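Local coordinates for protein prolyl-tRNA synthetase (Naegleria fowleri, PDB 6UYH) that probably charges tRNA(Pro) with proline in an ATP-dependent reaction, as a class II aminoacyl-tRNA synthetase, and is held here with the inhibitor halofuginone and an ATP analogue, at residues Phe214-Thr220 and His240-Phe246; Ala180-Val184 and Gln266-Gly270; Ile204-Thr209 and Ser475-Leu480. The contacts are given in a common frame with arbitrary orientation. Numbering follows the deposited sequence.

Contact 1. Residues Phe214-Thr220 and His240-Phe246; sequences FAGADYT and HHLGQNF. With HFG (7-bromo-6-chloro-3-{3-[(2R,3S)-3-hydroxypiperidin-2-yl]-2-oxopropyl}quinazolin-4(3H)-one), chain D.
His-241, His-240 and Asp-218 have more surface buried here than any other residue, where the ends of a beta hairpin of the class II synthetase core meet, strand 219-227 against strand 232-243. The register is antiparallel: Tyr-219 faces His-241 as a hydrogen-bonded pair (CA-CA 5.5 Å), Thr-220 faces His-240 as a non-hydrogen-bonded pair (4.4 Å). His-241 N donates to Tyr-219 O (3.0 Å); His-241 O takes weak bonds from Asp-218 N (2.8 Å) and Tyr-219 N (3.3 Å), a classic beta bulge. His-241 (chi1 t) lays CB over the Tyr-219 ring (chi1 p), a CH-pi contact 3.6 Å from CB to centroid, and its ND1 is hydrogen-bonded to Asn-267 OD1. Beyond the bulge, a type II' turn, Leu-242 to Asn-245, puts Gly-243 at phi 57°, where a CB would strike Asp-218. Asp-218 OD1 accepts Asn-245 ND2 (3.0 Å), which also reaches Gly-216 O (3.2 Å). Phe-214 begins a type I turn to Ala-217 and points its ring edge at the face of His-240 (centroids 5.1 Å). His-240 (chi1 m) is hydrogen-bonded through ND1 to Thr-220 OG1 (2.8 Å), and its NE2 donates to halofuginone O7' (2.8 Å). An imidazole bonded through both nitrogens thus ties the ligand's hydroxyl to the hairpin.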
loop_
_atom_site.group_PDB
_atom_site.type_symbol
_atom_site.label_atom_id
_atom_site.label_comp_id
_atom_site.label_asym_id
_atom_site.label_seq_id
_atom_site.Cartn_x
_atom_site.Cartn_y
_atom_site.Cartn_z
ATOM N N PHE A 214 -11.158 22.592 8.513
ATOM C CA PHE A 214 -11.931 21.420 8.907
ATOM C C PHE A 214 -12.835 21.775 10.084
ATOM O O PHE A 214 -12.366 22.267 11.118
ATOM C CB PHE A 214 -10.965 20.289 9.269
ATOM C CG PHE A 214 -11.621 18.987 9.680
ATOM C CD1 PHE A 214 -10.979 18.145 10.576
ATOM C CD2 PHE A 214 -12.848 18.603 9.168
ATOM C CE1 PHE A 214 -11.548 16.935 10.957
ATOM C CE2 PHE A 214 -13.432 17.402 9.551
ATOM C CZ PHE A 214 -12.777 16.570 10.444
ATOM N N ALA A 215 -14.141 21.534 9.923
ATOM C CA ALA A 215 -15.099 21.889 10.966
ATOM C C ALA A 215 -14.775 21.218 12.298
ATOM O O ALA A 215 -15.124 21.748 13.361
ATOM C CB ALA A 215 -16.517 21.533 10.521
ATOM N N GLY A 216 -14.114 20.072 12.270
ATOM C CA GLY A 216 -13.681 19.448 13.499
ATOM C C GLY A 216 -12.373 19.946 14.077
ATOM O O GLY A 216 -11.958 19.450 15.127
ATOM N N ALA A 217 -11.704 20.910 13.445
ATOM C CA ALA A 217 -10.379 21.327 13.884
ATOM C C ALA A 217 -10.438 22.646 14.638
ATOM O O ALA A 217 -11.289 23.500 14.375
ATOM C CB ALA A 217 -9.415 21.460 12.695
ATOM N N ASP A 218 -9.524 22.798 15.602
ATOM C CA ASP A 218 -9.290 24.121 16.173
ATOM C C ASP A 218 -8.652 25.041 15.143
ATOM O O ASP A 218 -9.057 26.201 15.006
ATOM C CB ASP A 218 -8.421 24.019 17.425
ATOM C CG ASP A 218 -9.230 23.675 18.670
ATOM O OD1 ASP A 218 -10.479 23.741 18.616
ATOM O OD2 ASP A 218 -8.616 23.333 19.703
ATOM N N TYR A 219 -7.658 24.544 14.407
ATOM C CA TYR A 219 -7.106 25.296 13.290
ATOM C C TYR A 219 -6.528 24.325 12.272
ATOM O O TYR A 219 -6.131 23.208 12.616
ATOM C CB TYR A 219 -6.040 26.301 13.740
ATOM C CG TYR A 219 -4.783 25.706 14.342
ATOM C CD1 TYR A 219 -4.624 25.618 15.725
ATOM C CD2 TYR A 219 -3.742 25.266 13.535
ATOM C CE1 TYR A 219 -3.472 25.092 16.285
ATOM C CE2 TYR A 219 -2.590 24.722 14.085
ATOM C CZ TYR A 219 -2.461 24.644 15.454
ATOM O OH TYR A 219 -1.317 24.120 15.998
ATOM N N THR A 220 -6.487 24.768 11.013
ATOM C CA THR A 220 -6.051 23.956 9.886
ATOM C C THR A 220 -4.907 24.661 9.174
ATOM O O THR A 220 -5.016 25.854 8.856
ATOM C CB THR A 220 -7.208 23.720 8.907
ATOM O OG1 THR A 220 -8.221 22.932 9.542
ATOM C CG2 THR A 220 -6.730 22.999 7.656
ATOM N N HIS A 240 -4.013 19.413 10.570
ATOM C CA HIS A 240 -4.972 19.983 11.514
ATOM C C HIS A 240 -4.498 19.813 12.945
ATOM O O HIS A 240 -4.038 18.733 13.322
ATOM C CB HIS A 240 -6.333 19.283 11.441
ATOM C CG HIS A 240 -6.924 19.189 10.076
ATOM N ND1 HIS A 240 -7.500 20.267 9.441
ATOM C CD2 HIS A 240 -7.076 18.133 9.244
ATOM C CE1 HIS A 240 -7.956 19.885 8.263
ATOM N NE2 HIS A 240 -7.717 18.593 8.123
ATOM N N HIS A 241 -4.698 20.846 13.764
ATOM C CA HIS A 241 -4.792 20.657 15.206
ATOM C C HIS A 241 -6.265 20.498 15.569
ATOM O O HIS A 241 -7.071 21.407 15.335
ATOM C CB HIS A 241 -4.165 21.813 15.978
ATOM C CG HIS A 241 -4.272 21.662 17.468
ATOM N ND1 HIS A 241 -3.868 20.520 18.129
ATOM C CD2 HIS A 241 -4.753 22.495 18.418
ATOM C CE1 HIS A 241 -4.094 20.657 19.422
ATOM N NE2 HIS A 241 -4.629 21.849 19.627
ATOM N N LEU A 242 -6.621 19.339 16.112
ATOM C CA LEU A 242 -8.008 19.043 16.442
ATOM C C LEU A 242 -8.358 19.444 17.868
ATOM O O LEU A 242 -9.531 19.365 18.254
ATOM C CB LEU A 242 -8.294 17.549 16.216
ATOM C CG LEU A 242 -7.963 16.956 14.836
ATOM C CD1 LEU A 242 -8.189 15.436 14.843
ATOM C CD2 LEU A 242 -8.789 17.618 13.730
ATOM N N GLY A 243 -7.379 19.911 18.639
ATOM C CA GLY A 243 -7.616 20.247 20.025
ATOM C C GLY A 243 -8.156 19.051 20.772
ATOM O O GLY A 243 -7.689 17.918 20.605
ATOM N N GLN A 244 -9.176 19.301 21.591
ATOM C CA GLN A 244 -9.894 18.254 22.304
ATOM C C GLN A 244 -11.283 18.022 21.718
ATOM O O GLN A 244 -12.138 17.414 22.371
ATOM C CB GLN A 244 -9.982 18.601 23.790
ATOM C CG GLN A 244 -8.618 18.722 24.466
ATOM C CD GLN A 244 -8.705 19.282 25.871
ATOM O OE1 GLN A 244 -9.484 20.196 26.135
ATOM N NE2 GLN A 244 -7.908 18.728 26.783
ATOM N N ASN A 245 -11.516 18.485 20.488
ATOM C CA ASN A 245 -12.840 18.379 19.886
ATOM C C ASN A 245 -13.256 16.929 19.680
ATOM O O ASN A 245 -14.399 16.557 19.971
ATOM C CB ASN A 245 -12.865 19.137 18.558
ATOM C CG ASN A 245 -12.651 20.627 18.742
ATOM O OD1 ASN A 245 -13.118 21.212 19.718
ATOM N ND2 ASN A 245 -11.941 21.248 17.812
ATOM N N PHE A 246 -12.346 16.094 19.173
ATOM C CA PHE A 246 -12.675 14.692 18.960
ATOM C C PHE A 246 -12.490 13.860 20.220
ATOM O O PHE A 246 -13.184 12.852 20.393
ATOM C CB PHE A 246 -11.839 14.114 17.813
ATOM C CG PHE A 246 -12.373 14.464 16.450
ATOM C CD1 PHE A 246 -11.984 15.636 15.819
ATOM C CD2 PHE A 246 -13.283 13.632 15.811
ATOM C CE1 PHE A 246 -12.480 15.966 14.568
ATOM C CE2 PHE A 246 -13.778 13.956 14.560
ATOM C CZ PHE A 246 -13.375 15.121 13.938
HETATM O "O4'" HFG D . -10.971 14.313 5.938
HETATM C C21 HFG D . -11.052 15.389 6.493
HETATM C "C3'" HFG D . -10.136 15.771 7.633
HETATM C "C2'" HFG D . -8.770 15.073 7.654
HETATM N "N1'" HFG D . -8.877 13.631 7.912
HETATM C "C6'" HFG D . -7.561 13.004 8.079
HETATM C "C5'" HFG D . -6.692 13.184 6.863
HETATM C "C4'" HFG D . -6.587 14.666 6.493
HETATM C C39 HFG D . -7.964 15.293 6.373
HETATM O "O7'" HFG D . -7.832 16.694 6.112
HETATM C "C1'" HFG D . -12.113 16.420 6.079
HETATM N N3 HFG D . -13.241 15.798 5.391
HETATM C C4 HFG D . -14.087 14.988 6.137
HETATM O O11 HFG D . -13.923 14.838 7.334
HETATM C C10 HFG D . -15.128 14.326 5.340
HETATM C C5 HFG D . -16.060 13.493 5.957
HETATM C C2 HFG D . -13.394 15.955 4.040
HETATM N N1 HFG D . -14.279 15.382 3.305
HETATM C C9 HFG D . -15.168 14.527 3.958
HETATM C C8 HFG D . -16.108 13.843 3.187
HETATM C C7 HFG D . -17.008 12.997 3.814
HETATM BR BR1 HFG D . -18.200 12.006 2.727
HETATM C C6 HFG D . -17.006 12.848 5.185
HETATM CL CL1 HFG D . -18.218 11.892 5.985
HETATM O O HOH W 1 -10.351 21.982 21.681
HETATM O O HOH W 2 -6.505 23.434 21.104
#

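Contact 2. Residues Ala180-Val184 and Gln266-Gly270; sequences ADEEV and QNSWG. With HFG (7-bromo-6-chloro-3-{3-[(2R,3S)-3-hydroxypiperidin-2-yl]-2-oxopropyl}quinazolin-4(3H)-one), chain D.
A helix covering one face of a beta sheet is the motif here: helix 177-198 of the class II synthetase core lies on strand 261-272. Residues Ala-180 to Val-184 are regular alpha helix and Gln-266 to Gly-270 extended strand. The two short axes run nearly parallel, 10° between their N-to-C directions, and approach to 8.4 Å; the closest CA pair is Ala-180 with Gln-266, 6.5 Å apart. Ala-180 comes first, its CB pointed toward the strand and 3.6 Å from Asn-267 OD1; so small a side chain lets the strand lie close. Its carbonyl O, already accepting Val-184 N within the helix (3.1 Å), also takes Asn-267 ND2 at 2.8 Å. One turn on, Glu-183 (chi1 t, chi2 t, chi3 68°) sends its carboxylate down to the sheet. There OE1 accepts Asn-267 ND2 at 2.9 Å, while OE2 is bonded to Ser-172 on the neighbouring strand, so the buried acid is well supplied with donors. Val-184, chi1 t, closes the segment with CG2 3.4 Å from Asn-267 OD1, which is itself bonded to His-241. Asn-267 (chi1 m, chi2 -30°) suits its place because a single amide offers two N-H donors, one for each helix acceptor. The strand's other face lines the halofuginone pocket: Ser-268 OG lies 3.8 Å from ligand C6', and Gly-270 N 3.4 Å from C4', where a CB would clash with the ligand. Trp-269, with chi1 at an unusual 22°, turns its indole edge to the helix, and its NE1 donates to Glu-183 OE1 at 3.0 Å.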
loop_
_atom_site.group_PDB
_atom_site.type_symbol
_atom_site.label_atom_id
_atom_site.label_comp_id
_atom_site.label_asym_id
_atom_site.label_seq_id
_atom_site.Cartn_x
_atom_site.Cartn_y
_atom_site.Cartn_z
ATOM N N ALA A 180 1.136 18.800 20.627
ATOM C CA ALA A 180 0.318 18.672 19.429
ATOM C C ALA A 180 0.627 19.795 18.440
ATOM O O ALA A 180 0.861 19.539 17.254
ATOM C CB ALA A 180 -1.160 18.655 19.812
ATOM N N ASP A 181 0.673 21.041 18.924
ATOM C CA ASP A 181 1.041 22.174 18.070
ATOM C C ASP A 181 2.339 21.899 17.321
ATOM O O ASP A 181 2.429 22.111 16.110
ATOM C CB ASP A 181 1.200 23.452 18.908
ATOM C CG ASP A 181 -0.124 24.050 19.360
ATOM O OD1 ASP A 181 -1.176 23.781 18.747
ATOM O OD2 ASP A 181 -0.096 24.822 20.337
ATOM N N GLU A 182 3.355 21.406 18.036
ATOM C CA GLU A 182 4.656 21.160 17.416
ATOM C C GLU A 182 4.552 20.164 16.268
ATOM O O GLU A 182 5.192 20.337 15.223
ATOM C CB GLU A 182 5.656 20.660 18.463
ATOM C CG GLU A 182 7.040 20.377 17.892
ATOM C CD GLU A 182 7.899 19.513 18.803
ATOM O OE1 GLU A 182 7.431 19.143 19.901
ATOM O OE2 GLU A 182 9.044 19.200 18.412
ATOM N N GLU A 183 3.753 19.109 16.439
ATOM C CA GLU A 183 3.638 18.118 15.372
ATOM C C GLU A 183 2.937 18.690 14.142
ATOM O O GLU A 183 3.326 18.385 13.010
ATOM C CB GLU A 183 2.897 16.876 15.852
ATOM C CG GLU A 183 2.807 15.832 14.723
ATOM C CD GLU A 183 1.802 14.723 14.961
ATOM O OE1 GLU A 183 0.586 14.996 14.972
ATOM O OE2 GLU A 183 2.230 13.563 15.111
ATOM N N VAL A 184 1.899 19.516 14.337
ATOM C CA VAL A 184 1.193 20.097 13.190
ATOM C C VAL A 184 2.182 20.725 12.213
ATOM O O VAL A 184 2.137 20.478 10.999
ATOM C CB VAL A 184 0.154 21.135 13.658
ATOM C CG1 VAL A 184 -0.400 21.904 12.428
ATOM C CG2 VAL A 184 -0.970 20.468 14.429
ATOM N N GLN A 266 -5.378 16.147 20.007
ATOM C CA GLN A 266 -5.213 15.363 18.790
ATOM C C GLN A 266 -4.907 16.241 17.590
ATOM O O GLN A 266 -5.294 17.414 17.533
ATOM C CB GLN A 266 -6.451 14.538 18.458
ATOM C CG GLN A 266 -6.702 13.391 19.424
ATOM C CD GLN A 266 -8.040 12.745 19.172
ATOM O OE1 GLN A 266 -9.057 13.176 19.720
ATOM N NE2 GLN A 266 -8.058 11.720 18.320
ATOM N N ASN A 267 -4.211 15.636 16.628
ATOM C CA ASN A 267 -4.010 16.170 15.288
ATOM C C ASN A 267 -4.429 15.114 14.274
ATOM O O ASN A 267 -4.454 13.917 14.578
ATOM C CB ASN A 267 -2.543 16.516 15.002
ATOM C CG ASN A 267 -1.955 17.483 15.989
ATOM O OD1 ASN A 267 -2.649 18.336 16.557
ATOM N ND2 ASN A 267 -0.646 17.377 16.181
ATOM N N SER A 268 -4.715 15.557 13.049
ATOM C CA SER A 268 -4.727 14.649 11.902
ATOM C C SER A 268 -4.205 15.398 10.684
ATOM O O SER A 268 -4.217 16.628 10.638
ATOM C CB SER A 268 -6.124 14.046 11.641
ATOM O OG SER A 268 -7.044 15.031 11.209
ATOM N N TRP A 269 -3.711 14.647 9.699
ATOM C CA TRP A 269 -3.018 15.262 8.577
ATOM C C TRP A 269 -3.041 14.287 7.409
ATOM O O TRP A 269 -2.953 13.076 7.613
ATOM C CB TRP A 269 -1.569 15.649 8.941
ATOM C CG TRP A 269 -0.948 14.883 10.128
ATOM C CD1 TRP A 269 -1.062 15.191 11.462
ATOM C CD2 TRP A 269 -0.102 13.712 10.062
ATOM N NE1 TRP A 269 -0.352 14.282 12.227
ATOM C CE2 TRP A 269 0.245 13.367 11.394
ATOM C CE3 TRP A 269 0.399 12.936 9.008
ATOM C CZ2 TRP A 269 1.064 12.274 11.701
ATOM C CZ3 TRP A 269 1.220 11.831 9.319
ATOM C CH2 TRP A 269 1.535 11.516 10.654
ATOM N N GLY A 270 -3.193 14.811 6.197
ATOM C CA GLY A 270 -3.264 13.946 5.028
ATOM C C GLY A 270 -2.656 14.577 3.797
ATOM O O GLY A 270 -2.679 15.799 3.619
HETATM O "O4'" HFG D . -10.971 14.313 5.938
HETATM C C21 HFG D . -11.052 15.389 6.493
HETATM C "C3'" HFG D . -10.136 15.771 7.633
HETATM C "C2'" HFG D . -8.770 15.073 7.654
HETATM N "N1'" HFG D . -8.877 13.631 7.912
HETATM C "C6'" HFG D . -7.561 13.004 8.079
HETATM C "C5'" HFG D . -6.692 13.184 6.863
HETATM C "C4'" HFG D . -6.587 14.666 6.493
HETATM C C39 HFG D . -7.964 15.293 6.373
HETATM O "O7'" HFG D . -7.832 16.694 6.112
HETATM C "C1'" HFG D . -12.113 16.420 6.079
HETATM N N3 HFG D . -13.241 15.798 5.391
HETATM C C4 HFG D . -14.087 14.988 6.137
HETATM O O11 HFG D . -13.923 14.838 7.334
HETATM C C10 HFG D . -15.128 14.326 5.340
HETATM C C5 HFG D . -16.060 13.493 5.957
HETATM C C2 HFG D . -13.394 15.955 4.040
HETATM N N1 HFG D . -14.279 15.382 3.305
HETATM C C9 HFG D . -15.168 14.527 3.958
HETATM C C8 HFG D . -16.108 13.843 3.187
HETATM C C7 HFG D . -17.008 12.997 3.814
HETATM BR BR1 HFG D . -18.200 12.006 2.727
HETATM C C6 HFG D . -17.006 12.848 5.185
HETATM CL CL1 HFG D . -18.218 11.892 5.985
#

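Contact 3. Residues Ile204-Thr209 and Ser475-Leu480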
loop_
_atom_site.group_PDB
_atom_site.type_symbol
_atom_site.label_atom_id
_atom_site.label_comp_id
_atom_site.label_asym_id
_atom_site.label_seq_id
_atom_site.Cartn_x
_atom_site.Cartn_y
_atom_site.Cartn_z
ATOM N N ILE A 204 3.405 27.440 -0.480
ATOM C CA ILE A 204 3.217 28.513 0.490
ATOM C C ILE A 204 2.491 27.918 1.686
ATOM O O ILE A 204 1.398 27.359 1.531
ATOM C CB ILE A 204 2.412 29.684 -0.085
ATOM C CG1 ILE A 204 3.138 30.302 -1.279
ATOM C CG2 ILE A 204 2.205 30.737 0.999
ATOM C CD1 ILE A 204 2.280 31.286 -2.044
ATOM N N LYS A 205 3.089 28.036 2.869
ATOM C CA LYS A 205 2.464 27.552 4.093
ATOM C C LYS A 205 1.519 28.607 4.652
ATOM O O LYS A 205 1.856 29.783 4.707
ATOM C CB LYS A 205 3.525 27.244 5.148
ATOM C CG LYS A 205 4.411 26.060 4.866
ATOM C CD LYS A 205 5.499 26.016 5.938
ATOM C CE LYS A 205 6.375 24.763 5.814
ATOM N NZ LYS A 205 7.458 24.817 6.842
ATOM N N GLY A 206 0.360 28.171 5.129
ATOM C CA GLY A 206 -0.543 29.118 5.751
ATOM C C GLY A 206 -1.579 28.387 6.575
ATOM O O GLY A 206 -1.640 27.157 6.590
ATOM N N THR A 207 -2.384 29.167 7.286
ATOM C CA THR A 207 -3.552 28.632 7.967
ATOM C C THR A 207 -4.791 28.912 7.124
ATOM O O THR A 207 -4.876 29.937 6.451
ATOM C CB THR A 207 -3.723 29.263 9.352
ATOM O OG1 THR A 207 -3.844 30.677 9.203
ATOM C CG2 THR A 207 -2.517 28.976 10.222
ATOM N N LYS A 208 -5.750 27.996 7.166
ATOM C CA LYS A 208 -7.018 28.237 6.496
ATOM C C LYS A 208 -7.912 29.158 7.324
ATOM O O LYS A 208 -7.795 29.247 8.552
ATOM C CB LYS A 208 -7.737 26.917 6.216
ATOM C CG LYS A 208 -7.074 26.095 5.139
ATOM C CD LYS A 208 -7.954 24.923 4.759
ATOM C CE LYS A 208 -7.248 24.001 3.787
ATOM N NZ LYS A 208 -8.141 22.880 3.396
ATOM N N THR A 209 -8.789 29.888 6.630
ATOM C CA THR A 209 -9.773 30.715 7.312
ATOM C C THR A 209 -10.845 29.845 7.976
ATOM O O THR A 209 -10.934 28.638 7.747
ATOM C CB THR A 209 -10.435 31.670 6.326
ATOM O OG1 THR A 209 -11.079 30.896 5.308
ATOM C CG2 THR A 209 -9.392 32.551 5.676
ATOM N N SER A 475 -10.691 31.909 -0.419
ATOM C CA SER A 475 -9.531 32.041 0.438
ATOM C C SER A 475 -8.644 30.823 0.238
ATOM O O SER A 475 -9.126 29.687 0.160
ATOM C CB SER A 475 -9.934 32.185 1.905
ATOM O OG SER A 475 -10.443 30.968 2.387
ATOM N N LEU A 476 -7.351 31.069 0.093
ATOM C CA LEU A 476 -6.388 29.990 -0.068
ATOM C C LEU A 476 -5.705 29.698 1.262
ATOM O O LEU A 476 -5.803 28.587 1.789
ATOM C CB LEU A 476 -5.390 30.370 -1.169
ATOM C CG LEU A 476 -6.086 30.775 -2.480
ATOM C CD1 LEU A 476 -5.058 31.240 -3.520
ATOM C CD2 LEU A 476 -6.979 29.645 -3.024
ATOM N N CYS A 477 -5.090 30.711 1.865
ATOM C CA CYS A 477 -4.568 30.578 3.216
ATOM C C CYS A 477 -4.238 31.966 3.729
ATOM O O CYS A 477 -4.135 32.925 2.962
ATOM C CB CYS A 477 -3.322 29.699 3.258
ATOM S SG CYS A 477 -1.907 30.453 2.442
ATOM N N VAL A 478 -4.062 32.060 5.041
ATOM C CA VAL A 478 -3.388 33.197 5.658
ATOM C C VAL A 478 -1.921 32.804 5.832
ATOM O O VAL A 478 -1.617 31.941 6.685
ATOM C CB VAL A 478 -4.037 33.577 6.994
ATOM C CG1 VAL A 478 -3.334 34.786 7.599
ATOM C CG2 VAL A 478 -5.530 33.849 6.799
ATOM N N PRO A 479 -1.003 33.348 5.036
ATOM C CA PRO A 479 0.391 32.878 5.084
ATOM C C PRO A 479 0.970 32.941 6.492
ATOM O O PRO A 479 0.776 33.926 7.211
ATOM C CB PRO A 479 1.112 33.840 4.134
ATOM C CG PRO A 479 0.058 34.243 3.146
ATOM C CD PRO A 479 -1.220 34.339 3.964
ATOM N N LEU A 480 1.673 31.863 6.891
ATOM C CA LEU A 480 2.332 31.842 8.196
ATOM C C LEU A 480 3.348 32.967 8.331
ATOM O O LEU A 480 3.442 33.611 9.387
ATOM C CB LEU A 480 3.036 30.498 8.427
ATOM C CG LEU A 480 2.205 29.227 8.372
ATOM C CD1 LEU A 480 3.081 28.052 8.761
ATOM C CD2 LEU A 480 1.009 29.345 9.298
HETATM O O HOH W 3 -1.772 32.329 9.900
HETATM O O HOH W 4 -8.315 29.534 3.717
#
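Backbone hydrogen bonds carry this junction. Thr-207 and Val-478 form an antiparallel hydrogen-bonded pair, with Thr-207 N donating to Val-478 O (2.9 Å) and Val-478 N to Thr-207 O (2.7 Å). Leu-480 N extends the ladder to Lys-205 O (3.0 Å), an oxygen that Pro-479 CA also approaches at 3.4 Å. Although the pairing is antiparallel, the short strand axes cross at 89° and come within 4.1 Å. At the crossing, Gly-206 faces Pro-479 as a non-hydrogen-bonded pair (CA-CA 3.9 Å); a CB on Gly-206 would collide with Cys-477 SG and Val-478 O. Pro-479 is tolerated because its position in this pair asks for no N-H across the strands.

Apolar packing flanks the ladder. Thr-207 CG2 meets Leu-480 CD2 (3.7 Å), Lys-205 CB meets Leu-480 CD1 (3.7 Å), and Ile-204 CG2 rests 4.4 Å from Cys-477 SG. The Lys-205 ammonium leads away to a salt bridge with Glu-189.

Water completes the polar edge. One molecule links Thr-207 OG1 (2.7 Å) with Val-478 O (3.2 Å); another accepts from Thr-209 N (3.0 Å) and donates to Ser-475 OG (2.9 Å). Both Thr-209 OG1 and Ser-475 OG bind the carboxylate of Glu-447.

Here the catalytic core and the C-terminal domain share one continuous sheet, and because main-chain bonds make the join, it rests largely on backbone geometry, with the lack of a side chain at Gly-206 letting the strands cross so closely.

Overall arrangement
All three contacts reach one large mixed sheet, in which strands 204-207, 219-227, 232-243 and 261-272 lie side by side in that order; contact 2 brings helix 177-198 onto it. Contacts 1 and 2, centres 9 Å apart, touch directly: Leu-242 N is 2.7 Å from Gln-266 O, and Tyr-219 OH is 2.8 Å from Asp-181 OD1. Both also touch halofuginone. Contact 3, whose centre is about 16 Å from each of the others, meets contact 1 through Thr-220 O and Lys-208 N (2.8 Å) but stays about 8 Å from contact 2 at the nearest atoms. The side chains of His-240 and Lys-208 come within about 4 and 5 Å of the bound ATP analogue, bringing contacts 1 and 3 to the nucleotide site.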